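PDB 1SU1: hypothetical protein yfcE from Escherichia coli, which is a zinc-bound member of the calcineurin-like phosphoesterase superfamily, built around two mixed beta sheets. Local coordinates for residues M26-A31 against A53-I58; V189-A194 against I201-I206; K122-L127 against Q143-V148. One frame throughout, in Å; residues are numbered along the deposited sequence.

Interaction 1 (M26-A31 against A53-I58); sequences MKLMFA and AQWLVI
F30 lays ring carbon CD2 alongside the branched side chain of V57, with F30 CD2 3.7 Å from V57 CB. The two side chains run side by side and point the same way. F30 CG stands anti to its own carbonyl carbon (chi1 -55°), and this sets CD2 and CE2 against V57 CB and CG1. On the same face, L28 CD2 meets the edge of the W55 indole in its plane, 3.9 Å from W55 CD1. The other face carries M29, A31, L56 and I58. There M29 CG lies 4.0 Å from L56 CD1, and helix 38-51 covers both residues through F48. The backbones pair in parallel, their short axes 29° apart. V57 N gives a short, straight bond of 2.7 Å to M29 O. V57 O in turn accepts A31 N at 3.0 Å, so V57 is gripped through both its N and its O. The bond from M29 N to W55 O is weak at 3.3 Å. At the K27 end, Q54 N reaches K27 O at 3.0 Å. On the outer sides, strand 181-186 flanks 26-31, and strand 91-93 flanks 53-58. L119 of the second subunit packs on L28, so the L28 and W55 end also borders a subunit interface. Strand 27-31, helix 38-51 and strand 55-58 together form a beta-alpha-beta unit, whose two neighbouring parallel strands lie in the mixed sheet of this metallophosphoesterase-like fold.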
loop_
_atom_site.group_PDB
_atom_site.type_symbol
_atom_site.label_atom_id
_atom_site.label_comp_id
_atom_site.label_asym_id
_atom_site.label_seq_id
_atom_site.Cartn_x
_atom_site.Cartn_y
_atom_site.Cartn_z
ATOM N N MET A 26 -1.243 -31.442 -12.085
ATOM C CA MET A 26 -0.616 -30.166 -11.732
ATOM C C MET A 26 0.839 -30.326 -11.280
ATOM O O MET A 26 1.115 -31.015 -10.297
ATOM C CB MET A 26 -1.410 -29.490 -10.609
ATOM C CG MET A 26 -0.910 -28.109 -10.209
ATOM S SD MET A 26 -2.023 -26.801 -10.729
ATOM C CE MET A 26 -0.923 -25.760 -11.665
ATOM N N LYS A 27 1.761 -29.666 -11.977
ATOM C CA LYS A 27 3.173 -29.736 -11.619
ATOM C C LYS A 27 3.786 -28.347 -11.474
ATOM O O LYS A 27 3.798 -27.568 -12.415
ATOM C CB LYS A 27 3.949 -30.543 -12.670
ATOM C CG LYS A 27 5.378 -30.871 -12.261
ATOM C CD LYS A 27 6.018 -31.890 -13.203
ATOM C CE LYS A 27 7.424 -32.249 -12.740
ATOM N NZ LYS A 27 8.035 -33.322 -13.579
ATOM N N LEU A 28 4.321 -28.047 -10.299
ATOM C CA LEU A 28 4.922 -26.741 -10.077
ATOM C C LEU A 28 6.267 -26.799 -9.354
ATOM O O LEU A 28 6.492 -27.659 -8.509
ATOM C CB LEU A 28 3.973 -25.863 -9.251
ATOM C CG LEU A 28 2.500 -25.786 -9.663
ATOM C CD1 LEU A 28 1.696 -25.189 -8.508
ATOM C CD2 LEU A 28 2.351 -24.980 -10.923
ATOM N N MET A 29 7.146 -25.859 -9.685
ATOM C CA MET A 29 8.441 -25.751 -9.033
ATOM C C MET A 29 8.426 -24.461 -8.206
ATOM O O MET A 29 7.903 -23.445 -8.650
ATOM C CB MET A 29 9.571 -25.685 -10.063
ATOM C CG MET A 29 10.956 -25.606 -9.419
ATOM S SD MET A 29 12.327 -25.707 -10.618
ATOM C CE MET A 29 13.670 -25.126 -9.598
ATOM N N PHE A 30 9.010 -24.515 -7.014
ATOM C CA PHE A 30 9.078 -23.370 -6.112
ATOM C C PHE A 30 10.509 -22.976 -5.766
ATOM O O PHE A 30 11.349 -23.831 -5.499
ATOM C CB PHE A 30 8.360 -23.669 -4.791
ATOM C CG PHE A 30 6.931 -24.102 -4.952
ATOM C CD1 PHE A 30 6.626 -25.417 -5.300
ATOM C CD2 PHE A 30 5.884 -23.196 -4.749
ATOM C CE1 PHE A 30 5.294 -25.827 -5.444
ATOM C CE2 PHE A 30 4.558 -23.593 -4.892
ATOM C CZ PHE A 30 4.259 -24.909 -5.239
ATOM N N ALA A 31 10.767 -21.672 -5.765
ATOM C CA ALA A 31 12.062 -21.117 -5.400
ATOM C C ALA A 31 11.750 -19.926 -4.484
ATOM O O ALA A 31 10.842 -19.143 -4.777
ATOM C CB ALA A 31 12.804 -20.643 -6.644
ATOM N N ALA A 53 7.702 -28.614 -15.352
ATOM C CA ALA A 53 6.692 -27.907 -14.555
ATOM C C ALA A 53 5.978 -26.839 -15.380
ATOM O O ALA A 53 6.584 -26.186 -16.232
ATOM C CB ALA A 53 7.340 -27.261 -13.329
ATOM N N GLN A 54 4.688 -26.660 -15.117
ATOM C CA GLN A 54 3.892 -25.668 -15.840
ATOM C C GLN A 54 4.363 -24.245 -15.500
ATOM O O GLN A 54 4.494 -23.397 -16.388
ATOM C CB GLN A 54 2.403 -25.834 -15.493
ATOM C CG GLN A 54 1.443 -25.236 -16.523
ATOM C CD GLN A 54 -0.030 -25.454 -16.165
ATOM O OE1 GLN A 54 -0.927 -25.159 -16.964
ATOM N NE2 GLN A 54 -0.283 -25.968 -14.958
ATOM N N TRP A 55 4.640 -23.993 -14.220
ATOM C CA TRP A 55 5.087 -22.663 -13.781
ATOM C C TRP A 55 6.236 -22.690 -12.781
ATOM O O TRP A 55 6.420 -23.667 -12.064
ATOM C CB TRP A 55 3.938 -21.889 -13.102
ATOM C CG TRP A 55 2.696 -21.732 -13.909
ATOM C CD1 TRP A 55 1.615 -22.564 -13.926
ATOM C CD2 TRP A 55 2.417 -20.689 -14.840
ATOM N NE1 TRP A 55 0.670 -22.099 -14.815
ATOM C CE2 TRP A 55 1.139 -20.944 -15.389
ATOM C CE3 TRP A 55 3.117 -19.551 -15.255
ATOM C CZ2 TRP A 55 0.552 -20.114 -16.350
ATOM C CZ3 TRP A 55 2.533 -18.718 -16.212
ATOM C CH2 TRP A 55 1.259 -19.006 -16.744
ATOM N N LEU A 56 6.999 -21.602 -12.735
ATOM C CA LEU A 56 8.064 -21.464 -11.746
ATOM C C LEU A 56 7.487 -20.471 -10.732
ATOM O O LEU A 56 7.253 -19.302 -11.061
ATOM C CB LEU A 56 9.339 -20.868 -12.350
ATOM C CG LEU A 56 10.388 -20.486 -11.285
ATOM C CD1 LEU A 56 10.794 -21.713 -10.472
ATOM C CD2 LEU A 56 11.604 -19.872 -11.947
ATOM N N VAL A 57 7.252 -20.938 -9.513
ATOM C CA VAL A 57 6.684 -20.094 -8.475
ATOM C C VAL A 57 7.723 -19.507 -7.521
ATOM O O VAL A 57 8.289 -20.216 -6.675
ATOM C CB VAL A 57 5.628 -20.882 -7.666
ATOM C CG1 VAL A 57 4.986 -19.984 -6.619
ATOM C CG2 VAL A 57 4.576 -21.451 -8.611
ATOM N N ILE A 58 7.946 -18.201 -7.652
ATOM C CA ILE A 58 8.902 -17.475 -6.820
ATOM C C ILE A 58 8.196 -16.833 -5.619
ATOM O O ILE A 58 7.345 -15.952 -5.785
ATOM C CB ILE A 58 9.625 -16.414 -7.682
ATOM C CG1 ILE A 58 10.411 -17.135 -8.792
ATOM C CG2 ILE A 58 10.544 -15.551 -6.824
ATOM C CD1 ILE A 58 11.252 -16.233 -9.675
#

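Interaction 2 (V189-A194 against I201-I206); sequences VLSVIA and IAQVAI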
loop_
_atom_site.group_PDB
_atom_site.type_symbol
_atom_site.label_atom_id
_atom_site.label_comp_id
_atom_site.label_asym_id
_atom_site.label_seq_id
_atom_site.Cartn_x
_atom_site.Cartn_y
_atom_site.Cartn_z
ATOM N N VAL A 189 1.958 -34.437 -4.028
ATOM C CA VAL A 189 3.016 -34.428 -3.021
ATOM C C VAL A 189 3.856 -33.168 -3.137
ATOM O O VAL A 189 4.163 -32.722 -4.238
ATOM C CB VAL A 189 3.955 -35.674 -3.142
ATOM C CG1 VAL A 189 5.064 -35.590 -2.092
ATOM C CG2 VAL A 189 3.154 -36.965 -2.953
ATOM N N LEU A 190 4.197 -32.583 -1.991
ATOM C CA LEU A 190 5.021 -31.383 -1.960
ATOM C C LEU A 190 6.373 -31.771 -1.364
ATOM O O LEU A 190 6.432 -32.305 -0.256
ATOM C CB LEU A 190 4.367 -30.304 -1.092
ATOM C CG LEU A 190 3.200 -29.526 -1.713
ATOM C CD1 LEU A 190 2.414 -28.821 -0.617
ATOM C CD2 LEU A 190 3.742 -28.529 -2.730
ATOM N N SER A 191 7.453 -31.471 -2.079
ATOM C CA SER A 191 8.793 -31.842 -1.610
ATOM C C SER A 191 9.815 -30.715 -1.546
ATOM O O SER A 191 9.891 -29.877 -2.446
ATOM C CB SER A 191 9.382 -32.940 -2.517
ATOM O OG SER A 191 8.536 -34.076 -2.603
ATOM N N VAL A 192 10.614 -30.719 -0.483
ATOM C CA VAL A 192 11.704 -29.761 -0.328
ATOM C C VAL A 192 12.929 -30.559 -0.816
ATOM O O VAL A 192 13.217 -31.639 -0.298
ATOM C CB VAL A 192 11.918 -29.364 1.142
ATOM C CG1 VAL A 192 13.028 -28.326 1.239
ATOM C CG2 VAL A 192 10.623 -28.800 1.727
ATOM N N ILE A 193 13.640 -30.025 -1.804
ATOM C CA ILE A 193 14.785 -30.702 -2.412
ATOM C C ILE A 193 16.087 -29.913 -2.364
ATOM O O ILE A 193 16.112 -28.728 -2.696
ATOM C CB ILE A 193 14.483 -30.991 -3.888
ATOM C CG1 ILE A 193 13.117 -31.681 -4.001
ATOM C CG2 ILE A 193 15.602 -31.824 -4.506
ATOM C CD1 ILE A 193 12.570 -31.742 -5.423
ATOM N N ALA A 194 17.174 -30.575 -1.969
ATOM C CA ALA A 194 18.491 -29.924 -1.908
ATOM C C ALA A 194 18.882 -29.483 -3.313
ATOM O O ALA A 194 18.684 -30.229 -4.274
ATOM C CB ALA A 194 19.535 -30.879 -1.345
ATOM N N ILE A 201 14.803 -33.365 1.272
ATOM C CA ILE A 201 14.997 -32.829 2.619
ATOM C C ILE A 201 13.729 -33.027 3.456
ATOM O O ILE A 201 13.791 -33.264 4.666
ATOM C CB ILE A 201 15.339 -31.328 2.555
ATOM C CG1 ILE A 201 16.699 -31.146 1.873
ATOM C CG2 ILE A 201 15.348 -30.724 3.957
ATOM C CD1 ILE A 201 17.065 -29.703 1.599
ATOM N N ALA A 202 12.574 -32.939 2.801
ATOM C CA ALA A 202 11.285 -33.097 3.478
ATOM C C ALA A 202 10.186 -33.183 2.437
ATOM O O ALA A 202 10.309 -32.619 1.351
ATOM C CB ALA A 202 11.037 -31.912 4.398
ATOM N N GLN A 203 9.119 -33.909 2.745
ATOM C CA GLN A 203 8.014 -34.020 1.805
ATOM C C GLN A 203 6.721 -34.407 2.525
ATOM O O GLN A 203 6.745 -35.034 3.591
ATOM C CB GLN A 203 8.348 -35.031 0.689
ATOM C CG GLN A 203 8.720 -36.418 1.178
ATOM C CD GLN A 203 9.124 -37.390 0.048
ATOM O OE1 GLN A 203 9.350 -38.569 0.300
ATOM N NE2 GLN A 203 9.197 -36.896 -1.189
ATOM N N VAL A 204 5.587 -34.017 1.949
ATOM C CA VAL A 204 4.303 -34.330 2.560
ATOM C C VAL A 204 3.288 -34.608 1.471
ATOM O O VAL A 204 3.307 -33.974 0.411
ATOM C CB VAL A 204 3.813 -33.153 3.472
ATOM C CG1 VAL A 204 3.590 -31.890 2.638
ATOM C CG2 VAL A 204 2.539 -33.546 4.212
ATOM N N ALA A 205 2.427 -35.587 1.717
ATOM C CA ALA A 205 1.381 -35.928 0.758
ATOM C C ALA A 205 0.127 -35.208 1.247
ATOM O O ALA A 205 -0.249 -35.321 2.414
ATOM C CB ALA A 205 1.138 -37.427 0.735
ATOM N N ILE A 206 -0.523 -34.477 0.356
ATOM C CA ILE A 206 -1.716 -33.735 0.733
ATOM C C ILE A 206 -3.039 -34.390 0.322
ATOM O O ILE A 206 -4.069 -33.730 0.289
ATOM C CB ILE A 206 -1.671 -32.304 0.152
ATOM C CG1 ILE A 206 -1.636 -32.352 -1.379
ATOM C CG2 ILE A 206 -0.445 -31.563 0.697
ATOM C CD1 ILE A 206 -1.575 -30.986 -2.046
#
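Q203 meets S191 at both ends of its side chain, through CB and NE2. Its CB sits 3.4 Å from S191 OG. Its CG falls between the backbone N and the carbonyl carbon (chi1 56°), and CG and CD form the extended link to the amide. At the tip, Q203 NE2 donates to S191 OG at 3.2 Å, with the hydroxyl oxygen almost in the amide plane. S191 and Q203 form a non-hydrogen-bonded pair of this antiparallel hairpin, so this hydrogen bond from the side-chain amide adds a tie where the backbones make none. The neighbouring pair is bonded both ways, with L190 N to V204 O and V204 N to L190 O each at 2.9 Å. Farther along, V192 N binds A202 O at 2.7 Å. V192 O takes I201 N at 2.8 Å and A202 N only weakly, because I201 and A202 both face V192 in a classic beta bulge. The face of L190, V192, A202 and V204 is wholly apolar and turns to the second sheet, where F166 packs on L190 and V192. The other face mixes a V189 CG2 to A205 CB carbon contact with a hydrogen bond from exposed Q203 to the buried S191 hydroxyl.

Interaction 3 (K122-L127 against Q143-V148); sequences KQRLFL and QNDVLV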
loop_
_atom_site.group_PDB
_atom_site.type_symbol
_atom_site.label_atom_id
_atom_site.label_comp_id
_atom_site.label_asym_id
_atom_site.label_seq_id
_atom_site.Cartn_x
_atom_site.Cartn_y
_atom_site.Cartn_z
ATOM N N LYS A 122 -9.970 -30.628 -4.759
ATOM C CA LYS A 122 -10.733 -30.268 -3.577
ATOM C C LYS A 122 -9.878 -29.520 -2.571
ATOM O O LYS A 122 -10.278 -29.348 -1.420
ATOM C CB LYS A 122 -11.308 -31.525 -2.918
ATOM C CG LYS A 122 -12.386 -32.237 -3.729
ATOM C CD LYS A 122 -13.016 -33.351 -2.900
ATOM C CE LYS A 122 -14.319 -33.852 -3.516
ATOM N NZ LYS A 122 -15.022 -34.819 -2.618
ATOM N N GLN A 123 -8.705 -29.069 -3.011
ATOM C CA GLN A 123 -7.794 -28.353 -2.129
ATOM C C GLN A 123 -7.316 -27.038 -2.690
ATOM O O GLN A 123 -7.291 -26.831 -3.900
ATOM C CB GLN A 123 -6.571 -29.203 -1.818
ATOM C CG GLN A 123 -6.831 -30.388 -0.948
ATOM C CD GLN A 123 -5.644 -31.313 -0.945
ATOM O OE1 GLN A 123 -5.407 -32.035 -1.909
ATOM N NE2 GLN A 123 -4.871 -31.280 0.128
ATOM N N ARG A 124 -6.869 -26.183 -1.783
ATOM C CA ARG A 124 -6.401 -24.860 -2.126
ATOM C C ARG A 124 -4.986 -24.569 -1.602
ATOM O O ARG A 124 -4.682 -24.840 -0.441
ATOM C CB ARG A 124 -7.414 -23.882 -1.547
ATOM C CG ARG A 124 -7.061 -22.436 -1.589
ATOM C CD ARG A 124 -8.302 -21.669 -1.188
ATOM N NE ARG A 124 -8.025 -20.260 -1.012
ATOM C CZ ARG A 124 -8.271 -19.598 0.104
ATOM N NH1 ARG A 124 -8.804 -20.223 1.140
ATOM N NH2 ARG A 124 -7.965 -18.320 0.184
ATOM N N LEU A 125 -4.124 -24.029 -2.465
ATOM C CA LEU A 125 -2.764 -23.663 -2.059
ATOM C C LEU A 125 -2.691 -22.142 -1.946
ATOM O O LEU A 125 -2.919 -21.440 -2.924
ATOM C CB LEU A 125 -1.719 -24.120 -3.093
ATOM C CG LEU A 125 -1.554 -25.597 -3.484
ATOM C CD1 LEU A 125 -0.259 -25.744 -4.287
ATOM C CD2 LEU A 125 -1.494 -26.465 -2.262
ATOM N N PHE A 126 -2.357 -21.645 -0.759
ATOM C CA PHE A 126 -2.243 -20.214 -0.523
ATOM C C PHE A 126 -0.771 -19.788 -0.566
ATOM O O PHE A 126 -0.030 -20.037 0.379
ATOM C CB PHE A 126 -2.852 -19.866 0.851
ATOM C CG PHE A 126 -3.005 -18.379 1.101
ATOM C CD1 PHE A 126 -4.200 -17.724 0.800
ATOM C CD2 PHE A 126 -1.957 -17.639 1.633
ATOM C CE1 PHE A 126 -4.347 -16.359 1.025
ATOM C CE2 PHE A 126 -2.092 -16.265 1.865
ATOM C CZ PHE A 126 -3.290 -15.626 1.561
ATOM N N LEU A 127 -0.374 -19.109 -1.641
ATOM C CA LEU A 127 1.007 -18.646 -1.834
ATOM C C LEU A 127 1.279 -17.227 -1.309
ATOM O O LEU A 127 0.678 -16.258 -1.781
ATOM C CB LEU A 127 1.374 -18.686 -3.335
ATOM C CG LEU A 127 0.861 -19.853 -4.191
ATOM C CD1 LEU A 127 1.206 -19.588 -5.649
ATOM C CD2 LEU A 127 1.481 -21.175 -3.723
ATOM N N GLN A 143 -10.110 -27.025 5.766
ATOM C CA GLN A 143 -9.382 -28.220 6.165
ATOM C C GLN A 143 -8.733 -28.851 4.930
ATOM O O GLN A 143 -9.355 -28.942 3.868
ATOM C CB GLN A 143 -10.333 -29.217 6.837
ATOM C CG GLN A 143 -9.626 -30.262 7.701
ATOM C CD GLN A 143 -10.592 -31.232 8.372
ATOM O OE1 GLN A 143 -11.313 -31.974 7.699
ATOM N NE2 GLN A 143 -10.609 -31.228 9.708
ATOM N N ASN A 144 -7.474 -29.264 5.078
ATOM C CA ASN A 144 -6.710 -29.883 3.992
ATOM C C ASN A 144 -6.170 -28.903 2.955
ATOM O O ASN A 144 -5.795 -29.314 1.854
ATOM C CB ASN A 144 -7.533 -30.970 3.290
ATOM C CG ASN A 144 -7.665 -32.235 4.128
ATOM O OD1 ASN A 144 -7.350 -32.247 5.324
ATOM N ND2 ASN A 144 -8.135 -33.307 3.501
ATOM N N ASP A 145 -6.146 -27.614 3.298
ATOM C CA ASP A 145 -5.583 -26.609 2.397
ATOM C C ASP A 145 -4.101 -26.480 2.757
ATOM O O ASP A 145 -3.657 -26.988 3.790
ATOM C CB ASP A 145 -6.265 -25.238 2.556
ATOM C CG ASP A 145 -7.561 -25.124 1.771
ATOM O OD1 ASP A 145 -7.749 -25.872 0.788
ATOM O OD2 ASP A 145 -8.386 -24.262 2.130
ATOM N N VAL A 146 -3.341 -25.784 1.921
ATOM C CA VAL A 146 -1.917 -25.628 2.178
ATOM C C VAL A 146 -1.419 -24.194 2.265
ATOM O O VAL A 146 -1.642 -23.403 1.355
ATOM C CB VAL A 146 -1.074 -26.337 1.072
ATOM C CG1 VAL A 146 0.405 -26.299 1.439
ATOM C CG2 VAL A 146 -1.555 -27.782 0.876
ATOM N N LEU A 147 -0.731 -23.860 3.351
ATOM C CA LEU A 147 -0.139 -22.534 3.466
ATOM C C LEU A 147 1.282 -22.662 2.884
ATOM O O LEU A 147 2.128 -23.360 3.452
ATOM C CB LEU A 147 -0.049 -22.088 4.927
ATOM C CG LEU A 147 0.838 -20.845 5.142
ATOM C CD1 LEU A 147 0.209 -19.630 4.483
ATOM C CD2 LEU A 147 1.033 -20.594 6.632
ATOM N N VAL A 148 1.536 -22.011 1.751
ATOM C CA VAL A 148 2.847 -22.057 1.099
ATOM C C VAL A 148 3.595 -20.737 1.303
ATOM O O VAL A 148 3.162 -19.693 0.806
ATOM C CB VAL A 148 2.706 -22.311 -0.428
ATOM C CG1 VAL A 148 4.077 -22.320 -1.083
ATOM C CG2 VAL A 148 1.984 -23.629 -0.683
HETATM O O HOH W 1 -10.445 -23.058 0.537
#
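D145 turns its carboxylate back onto the backbone of R124, where D145 OD1 accepts R124 N at 2.7 Å. This bond lies at the start of a parallel strand pair, 124-127 with 146-148, in the second mixed sheet of the calcineurin-like phosphoesterase fold. R124 N approaches from above the carboxylate plane, 39° out of it, and the hydrogen bond is clearly bent. D145 CG lies anti to its carbonyl carbon (chi1 -83°), which brings OD1 up to R124 N and CB. At the neighbouring position, Q123 NE2 donates to N144 O at 2.8 Å, in the plane of that carbonyl. Farther in, the backbone ladder takes over. V146 N binds R124 O, F126 N binds V146 O at 2.8 Å, and V148 N binds F126 O. L125 and L127 extend alongside V146 and V148 on one face. L125 CD2 is pressed tightly to V146 CB at 3.4 Å, while L127 CD2 meets V148 CB at 3.7 Å. F126 and L147 occupy the other face, and the F126 ring also meets that of W115.

In the second shell, two bonds hold the polar groups in place: N142 N binds D145 OD2, and Q117 OE1 receives R124 NE. H89 of the second subunit is a packing neighbour of R124. The guanidinium and carboxylate planes are 88° apart, and their charged atoms do not touch. Instead a water donates to D145 OD2 at 2.9 Å and weakly accepts from R124 NH1.

Interactions 1 and 2 belong to the same mixed sheet, whereas interaction 3 lies in the other. Interactions 1 and 3 are buried pairs of parallel strands, and both also border the second subunit. Interaction 2 is an antiparallel hairpin at the sheet's outer strand in this chain and is only partly buried. The sheets meet through side chains: F30 CE2 of interaction 1 lies 4.0 Å from V148 CG1 of interaction 3, and L190 CD1 of interaction 2 lies 3.8 Å from V146 CG1. Polar side chains serve differently. Interaction 1 relies on backbone bonds and carbon packing, interaction 2 adds an amide-hydroxyl tie, and interaction 3 adds a buried carboxylate and a water.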